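Local coordinates for protein type II restriction enzyme MspI (Moraxella sp., PDB 1SA3) that recognises the double-stranded DNA sequence 5'-CCGG-3' and cleaves it after the first cytosine, leaving fragments with terminal 5'-phosphates, at residues K36-I41 against L116-S121; L204-V209 against D223-D228. All blocks are in the same frame, centred on the assembly; numbering follows the deposited sequence.

Contact 1: K36-I41 against L116-S121; sequences KYILDI and LNIKHS. With nucleotides of chain A.
The catalytic core of a PDDEXK nuclease supplies this contact, in which Ile38 of helix 23-41 packs on Leu116 and Ile118 of strand 111-121. Ile38 works with both of its branches. Its CG2, set anti to the backbone N, meets CD1 of Leu116 at 4.1 Å, while CG1, beside that N, lies 4.1 Å from Ile118 CD1. Ile118 extends its CG1-CD1 arm with chi2 at 174°, and this carries the methyl to the helix; Phe207 and Ile62 add to the same apolar layer. The strand's work is divided along its length. Ile118 gives its side chain to the helix and its backbone N to OD2 of Asp99, a residue that binds the sodium ion together with Glu35 and Asp84. Farther along, His120 grips one phosphate oxygen twice: its backbone N reaches OP1 of DG6 of chain A at 2.9 Å and its ND1 the same OP1 at 2.7 Å, the oxygen lying at the ring edge. Ser121 OG donates to OP2 of DG7 of chain A at 2.7 Å. A mixed sheet flanked by helices, with metal-binding acidic residues at its strands, is characteristic of the PDDEXK fold.

Contact 2: L204-V209 against D223-D228; sequences LIRFQV and DDYVSD
This is a small, buried CH-pi contact between strand 203-210 and helix 222-234, made where Leu204 presses a methyl on the ring of Tyr225. CD1 of Leu204 stands over one face, 3.6 Å from the centroid of the Tyr225 ring and 16° off its normal. It leans toward the root of the ring, since the nearest ring atom to Leu204 CD1 is Tyr225 CG at 3.5 Å. The two side chains cross at about a right angle. Tyr225 reaches the strand because its CG is anti to the backbone N (chi1 177°), which sends the ring out from the helix; Ile183 and Val187 of helix 179-188 also touch it. Strands 203-210 and 213-221 are antiparallel neighbours at one side of the mixed five-stranded sheet, and the chain passes from the second directly into helix 222-234, so the helix that follows the hairpin packs back on its first strand. Beyond Leu204, Arg206 bends at chi2 and brings NH2 to 4.1 Å from Tyr225 OH, with the hydroxyl near the guanidinium plane and that plane steeply inclined to the ring. The stronger polar partner of both lies at the chain terminus: Gly262 OXT, whose negative charge would be expected to steady the arginine, forms a salt bridge with Arg206 NH1 and a hydrogen bond with Tyr225 OH.

Both contacts are buried and each sets a helix against the same mixed sheet, yet on different neighbouring strands. Strands 111-121 and 203-210 run parallel and are joined by backbone bonds, with Asn117 O 2.9 Å from Ile205 N. The side chains of 203-210 alternate between the contacts: Phe207 turns to helix 23-41, where its CZ lies 3.5 Å from Ile38 CD1, whereas Leu204 and Arg206 serve helix 222-234. Contact 1 is purely aliphatic across its segments, while the DNA contacts lie farther along the strand, at His120 and Ser121. Contact 2 mixes a methyl-on-ring contact with Arg206 and the Tyr225 hydroxyl meeting at the C-terminal carboxylate of Gly262, and sits farther from the sodium ion.

Contact 1: K36-I41 against L116-S121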
loop_
_atom_site.group_PDB
_atom_site.type_symbol
_atom_site.label_atom_id
_atom_site.label_comp_id
_atom_site.label_asym_id
_atom_site.label_seq_id
_atom_site.Cartn_x
_atom_site.Cartn_y
_atom_site.Cartn_z
ATOM N N LYS E 36 12.046 7.282 3.199
ATOM C CA LYS E 36 12.945 7.945 4.130
ATOM C C LYS E 36 12.289 9.156 4.788
ATOM O O LYS E 36 12.581 9.479 5.935
ATOM C CB LYS E 36 14.224 8.362 3.394
ATOM C CG LYS E 36 15.488 8.277 4.236
ATOM C CD LYS E 36 15.833 9.600 4.861
ATOM C CE LYS E 36 17.206 9.550 5.523
ATOM N NZ LYS E 36 17.676 10.922 5.873
ATOM N N TYR E 37 11.401 9.820 4.056
ATOM C CA TYR E 37 10.689 10.991 4.566
ATOM C C TYR E 37 9.879 10.574 5.796
ATOM O O TYR E 37 9.868 11.276 6.809
ATOM C CB TYR E 37 9.783 11.539 3.460
ATOM C CG TYR E 37 9.107 12.875 3.725
ATOM C CD1 TYR E 37 9.674 13.834 4.569
ATOM C CD2 TYR E 37 7.922 13.197 3.070
ATOM C CE1 TYR E 37 9.060 15.090 4.743
ATOM C CE2 TYR E 37 7.315 14.418 3.229
ATOM C CZ TYR E 37 7.883 15.366 4.065
ATOM O OH TYR E 37 7.258 16.582 4.185
ATOM N N ILE E 38 9.219 9.420 5.718
ATOM C CA ILE E 38 8.439 8.922 6.851
ATOM C C ILE E 38 9.373 8.520 7.989
ATOM O O ILE E 38 9.126 8.858 9.142
ATOM C CB ILE E 38 7.568 7.691 6.459
ATOM C CG1 ILE E 38 6.507 8.097 5.434
ATOM C CG2 ILE E 38 6.889 7.092 7.698
ATOM C CD1 ILE E 38 5.459 9.072 5.956
ATOM N N LEU E 39 10.452 7.809 7.664
ATOM C CA LEU E 39 11.394 7.364 8.677
ATOM C C LEU E 39 11.974 8.530 9.479
ATOM O O LEU E 39 12.116 8.434 10.703
ATOM C CB LEU E 39 12.524 6.551 8.041
ATOM C CG LEU E 39 12.168 5.234 7.334
ATOM C CD1 LEU E 39 13.411 4.677 6.658
ATOM C CD2 LEU E 39 11.619 4.221 8.328
ATOM N N ASP E 40 12.286 9.630 8.801
ATOM C CA ASP E 40 12.849 10.794 9.476
ATOM C C ASP E 40 11.830 11.533 10.339
ATOM O O ASP E 40 12.163 12.022 11.418
ATOM C CB ASP E 40 13.463 11.757 8.454
ATOM C CG ASP E 40 14.808 11.274 7.932
ATOM O OD1 ASP E 40 15.319 10.257 8.447
ATOM O OD2 ASP E 40 15.353 11.919 7.009
ATOM N N ILE E 41 10.589 11.623 9.871
ATOM C CA ILE E 41 9.562 12.299 10.648
ATOM C C ILE E 41 9.355 11.545 11.966
ATOM O O ILE E 41 9.143 12.164 13.010
ATOM C CB ILE E 41 8.224 12.381 9.865
ATOM C CG1 ILE E 41 8.363 13.369 8.706
ATOM C CG2 ILE E 41 7.091 12.811 10.799
ATOM C CD1 ILE E 41 7.178 13.384 7.747
ATOM N N LEU E 116 4.623 -0.877 7.807
ATOM C CA LEU E 116 4.080 0.022 6.797
ATOM C C LEU E 116 4.399 -0.372 5.374
ATOM O O LEU E 116 5.422 -1.001 5.101
ATOM C CB LEU E 116 4.649 1.434 7.001
ATOM C CG LEU E 116 4.812 2.060 8.386
ATOM C CD1 LEU E 116 5.822 3.210 8.293
ATOM C CD2 LEU E 116 3.476 2.562 8.909
ATOM N N ASN E 117 3.517 0.017 4.464
ATOM C CA ASN E 117 3.753 -0.187 3.042
ATOM C C ASN E 117 3.717 1.254 2.521
ATOM O O ASN E 117 2.763 1.985 2.777
ATOM C CB ASN E 117 2.659 -1.016 2.382
ATOM C CG ASN E 117 2.899 -1.194 0.888
ATOM O OD1 ASN E 117 2.458 -0.382 0.081
ATOM N ND2 ASN E 117 3.623 -2.246 0.521
ATOM N N ILE E 118 4.756 1.662 1.806
ATOM C CA ILE E 118 4.842 3.039 1.319
ATOM C C ILE E 118 5.083 3.117 -0.174
ATOM O O ILE E 118 5.968 2.444 -0.693
ATOM C CB ILE E 118 5.989 3.790 2.033
ATOM C CG1 ILE E 118 5.865 3.587 3.545
ATOM C CG2 ILE E 118 5.948 5.290 1.680
ATOM C CD1 ILE E 118 7.021 4.167 4.360
ATOM N N LYS E 119 4.298 3.949 -0.858
ATOM C CA LYS E 119 4.434 4.122 -2.298
ATOM C C LYS E 119 4.270 5.580 -2.697
ATOM O O LYS E 119 3.815 6.411 -1.906
ATOM C CB LYS E 119 3.367 3.329 -3.054
ATOM C CG LYS E 119 3.416 1.830 -2.895
ATOM C CD LYS E 119 2.287 1.179 -3.715
ATOM C CE LYS E 119 2.148 -0.292 -3.375
ATOM N NZ LYS E 119 3.444 -1.028 -3.524
ATOM N N HIS E 120 4.665 5.880 -3.932
ATOM C CA HIS E 120 4.505 7.223 -4.488
ATOM C C HIS E 120 3.886 7.006 -5.861
ATOM O O HIS E 120 4.155 6.004 -6.523
ATOM C CB HIS E 120 5.848 7.946 -4.641
ATOM C CG HIS E 120 6.554 7.655 -5.930
ATOM N ND1 HIS E 120 7.122 6.431 -6.213
ATOM C CD2 HIS E 120 6.779 8.434 -7.015
ATOM C CE1 HIS E 120 7.665 6.468 -7.416
ATOM N NE2 HIS E 120 7.472 7.673 -7.926
ATOM N N SER E 121 3.056 7.945 -6.286
ATOM C CA SER E 121 2.396 7.847 -7.578
ATOM C C SER E 121 1.832 9.201 -7.953
ATOM O O SER E 121 1.586 10.041 -7.089
ATOM C CB SER E 121 1.246 6.837 -7.524
ATOM O OG SER E 121 0.566 6.774 -8.771
ATOM P P DG A 6 6.155 2.929 -6.279
ATOM O OP1 DG A 6 6.350 3.983 -5.247
ATOM O OP2 DG A 6 4.924 2.088 -6.241
ATOM O "O5'" DG A 6 6.257 3.557 -7.734
ATOM C "C5'" DG A 6 5.145 3.550 -8.621
ATOM C "C4'" DG A 6 5.593 3.971 -9.998
ATOM O "O4'" DG A 6 6.095 2.771 -10.641
ATOM C "C3'" DG A 6 4.439 4.450 -10.873
ATOM O "O3'" DG A 6 4.391 5.854 -11.052
ATOM C "C2'" DG A 6 4.661 3.793 -12.221
ATOM C "C1'" DG A 6 5.668 2.681 -11.993
ATOM N N9 DG A 6 4.915 1.440 -12.160
ATOM C C8 DG A 6 4.385 0.635 -11.175
ATOM N N7 DG A 6 3.619 -0.319 -11.650
ATOM C C5 DG A 6 3.678 -0.155 -13.029
ATOM C C6 DG A 6 3.042 -0.890 -14.077
ATOM O O6 DG A 6 2.266 -1.852 -13.985
ATOM N N1 DG A 6 3.382 -0.389 -15.333
ATOM C C2 DG A 6 4.218 0.689 -15.557
ATOM N N2 DG A 6 4.421 1.036 -16.847
ATOM N N3 DG A 6 4.810 1.379 -14.590
ATOM C C4 DG A 6 4.498 0.907 -13.362
ATOM P P DG A 7 2.995 6.524 -11.472
ATOM O OP1 DG A 7 3.109 7.967 -11.166
ATOM O OP2 DG A 7 1.861 5.743 -10.918
ATOM O "O5'" DG A 7 2.973 6.328 -13.046
ATOM C "C5'" DG A 7 4.120 6.665 -13.817
ATOM C "C4'" DG A 7 3.812 6.531 -15.288
ATOM O "O4'" DG A 7 3.631 5.129 -15.612
ATOM C "C3'" DG A 7 2.530 7.246 -15.714
ATOM O "O3'" DG A 7 2.723 7.896 -16.967
ATOM C "C2'" DG A 7 1.526 6.120 -15.866
ATOM C "C1'" DG A 7 2.405 4.958 -16.301
ATOM N N9 DG A 7 1.849 3.661 -15.931
ATOM C C8 DG A 7 1.703 3.148 -14.664
ATOM N N7 DG A 7 1.097 1.992 -14.647
ATOM C C5 DG A 7 0.843 1.714 -15.983
ATOM C C6 DG A 7 0.196 0.597 -16.593
ATOM O O6 DG A 7 -0.301 -0.405 -16.051
ATOM N N1 DG A 7 0.152 0.728 -17.980
ATOM C C2 DG A 7 0.663 1.793 -18.693
ATOM N N2 DG A 7 0.528 1.738 -20.025
ATOM N N3 DG A 7 1.263 2.832 -18.139
ATOM C C4 DG A 7 1.316 2.729 -16.791
#

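Contact 2: L204-V209 against D223-D228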
loop_
_atom_site.group_PDB
_atom_site.type_symbol
_atom_site.label_atom_id
_atom_site.label_comp_id
_atom_site.label_asym_id
_atom_site.label_seq_id
_atom_site.Cartn_x
_atom_site.Cartn_y
_atom_site.Cartn_z
ATOM N N LEU E 204 -1.248 1.706 4.940
ATOM C CA LEU E 204 -0.856 1.894 3.550
ATOM C C LEU E 204 -0.699 3.405 3.375
ATOM O O LEU E 204 -1.672 4.168 3.488
ATOM C CB LEU E 204 -1.938 1.362 2.605
ATOM C CG LEU E 204 -2.407 -0.069 2.894
ATOM C CD1 LEU E 204 -3.487 -0.467 1.891
ATOM C CD2 LEU E 204 -1.205 -1.039 2.822
ATOM N N ILE E 205 0.535 3.822 3.129
ATOM C CA ILE E 205 0.873 5.229 2.955
ATOM C C ILE E 205 1.059 5.490 1.471
ATOM O O ILE E 205 1.859 4.830 0.820
ATOM C CB ILE E 205 2.188 5.568 3.707
ATOM C CG1 ILE E 205 2.009 5.289 5.201
ATOM C CG2 ILE E 205 2.584 7.026 3.476
ATOM C CD1 ILE E 205 3.258 5.551 6.039
ATOM N N ARG E 206 0.305 6.445 0.940
ATOM C CA ARG E 206 0.383 6.784 -0.474
ATOM C C ARG E 206 0.680 8.263 -0.690
ATOM O O ARG E 206 -0.166 9.119 -0.427
ATOM C CB ARG E 206 -0.932 6.438 -1.177
ATOM C CG ARG E 206 -1.333 4.973 -1.102
ATOM C CD ARG E 206 -0.356 4.081 -1.847
ATOM N NE ARG E 206 -0.789 2.687 -1.834
ATOM C CZ ARG E 206 -1.901 2.244 -2.414
ATOM N NH1 ARG E 206 -2.697 3.085 -3.061
ATOM N NH2 ARG E 206 -2.222 0.961 -2.343
ATOM N N PHE E 207 1.886 8.556 -1.164
ATOM C CA PHE E 207 2.284 9.930 -1.451
ATOM C C PHE E 207 1.891 10.251 -2.884
ATOM O O PHE E 207 2.200 9.490 -3.807
ATOM C CB PHE E 207 3.797 10.106 -1.326
ATOM C CG PHE E 207 4.286 10.190 0.080
ATOM C CD1 PHE E 207 4.848 9.083 0.700
ATOM C CD2 PHE E 207 4.193 11.379 0.786
ATOM C CE1 PHE E 207 5.313 9.166 2.016
ATOM C CE2 PHE E 207 4.654 11.476 2.094
ATOM C CZ PHE E 207 5.215 10.364 2.710
ATOM N N GLN E 208 1.184 11.357 -3.065
ATOM C CA GLN E 208 0.811 11.779 -4.400
ATOM C C GLN E 208 1.933 12.727 -4.822
ATOM O O GLN E 208 2.140 13.780 -4.215
ATOM C CB GLN E 208 -0.527 12.508 -4.390
ATOM C CG GLN E 208 -0.969 12.935 -5.776
ATOM C CD GLN E 208 -2.360 13.526 -5.769
ATOM O OE1 GLN E 208 -2.686 14.355 -4.914
ATOM N NE2 GLN E 208 -3.183 13.115 -6.723
ATOM N N VAL E 209 2.662 12.328 -5.855
ATOM C CA VAL E 209 3.788 13.104 -6.348
ATOM C C VAL E 209 3.623 13.344 -7.836
ATOM O O VAL E 209 3.543 12.394 -8.619
ATOM C CB VAL E 209 5.101 12.349 -6.103
ATOM C CG1 VAL E 209 6.271 13.158 -6.613
ATOM C CG2 VAL E 209 5.258 12.060 -4.611
ATOM N N ASP E 223 -8.339 -1.860 7.692
ATOM C CA ASP E 223 -9.800 -1.898 7.771
ATOM C C ASP E 223 -10.437 -0.828 6.893
ATOM O O ASP E 223 -11.332 -1.123 6.100
ATOM C CB ASP E 223 -10.284 -1.711 9.217
ATOM C CG ASP E 223 -10.139 -2.969 10.054
ATOM O OD1 ASP E 223 -9.744 -4.021 9.506
ATOM O OD2 ASP E 223 -10.426 -2.899 11.267
ATOM N N ASP E 224 -9.974 0.414 7.028
ATOM C CA ASP E 224 -10.530 1.514 6.245
ATOM C C ASP E 224 -10.267 1.379 4.757
ATOM O O ASP E 224 -11.134 1.700 3.932
ATOM C CB ASP E 224 -9.991 2.854 6.741
ATOM C CG ASP E 224 -10.469 3.188 8.137
ATOM O OD1 ASP E 224 -11.388 2.508 8.630
ATOM O OD2 ASP E 224 -9.936 4.134 8.744
ATOM N N TYR E 225 -9.076 0.909 4.400
ATOM C CA TYR E 225 -8.751 0.742 2.990
ATOM C C TYR E 225 -9.736 -0.254 2.376
ATOM O O TYR E 225 -10.286 -0.019 1.296
ATOM C CB TYR E 225 -7.324 0.214 2.823
ATOM C CG TYR E 225 -6.947 -0.051 1.381
ATOM C CD1 TYR E 225 -6.532 0.990 0.542
ATOM C CD2 TYR E 225 -7.018 -1.341 0.847
ATOM C CE1 TYR E 225 -6.192 0.752 -0.792
ATOM C CE2 TYR E 225 -6.680 -1.588 -0.485
ATOM C CZ TYR E 225 -6.268 -0.540 -1.298
ATOM O OH TYR E 225 -5.917 -0.786 -2.610
ATOM N N VAL E 226 -9.952 -1.367 3.073
ATOM C CA VAL E 226 -10.875 -2.396 2.597
ATOM C C VAL E 226 -12.280 -1.811 2.435
ATOM O O VAL E 226 -12.923 -2.001 1.406
ATOM C CB VAL E 226 -10.923 -3.598 3.573
ATOM C CG1 VAL E 226 -12.042 -4.570 3.168
ATOM C CG2 VAL E 226 -9.579 -4.320 3.571
ATOM N N SER E 227 -12.751 -1.096 3.452
ATOM C CA SER E 227 -14.075 -0.482 3.384
ATOM C C SER E 227 -14.176 0.428 2.171
ATOM O O SER E 227 -15.185 0.415 1.464
ATOM C CB SER E 227 -14.360 0.331 4.648
ATOM O OG SER E 227 -14.416 -0.511 5.786
ATOM N N ASP E 228 -13.134 1.219 1.926
ATOM C CA ASP E 228 -13.137 2.128 0.783
ATOM C C ASP E 228 -13.251 1.370 -0.537
ATOM O O ASP E 228 -14.038 1.748 -1.404
ATOM C CB ASP E 228 -11.868 2.988 0.757
ATOM C CG ASP E 228 -11.801 3.976 1.915
ATOM O OD1 ASP E 228 -12.847 4.260 2.534
ATOM O OD2 ASP E 228 -10.694 4.477 2.194
#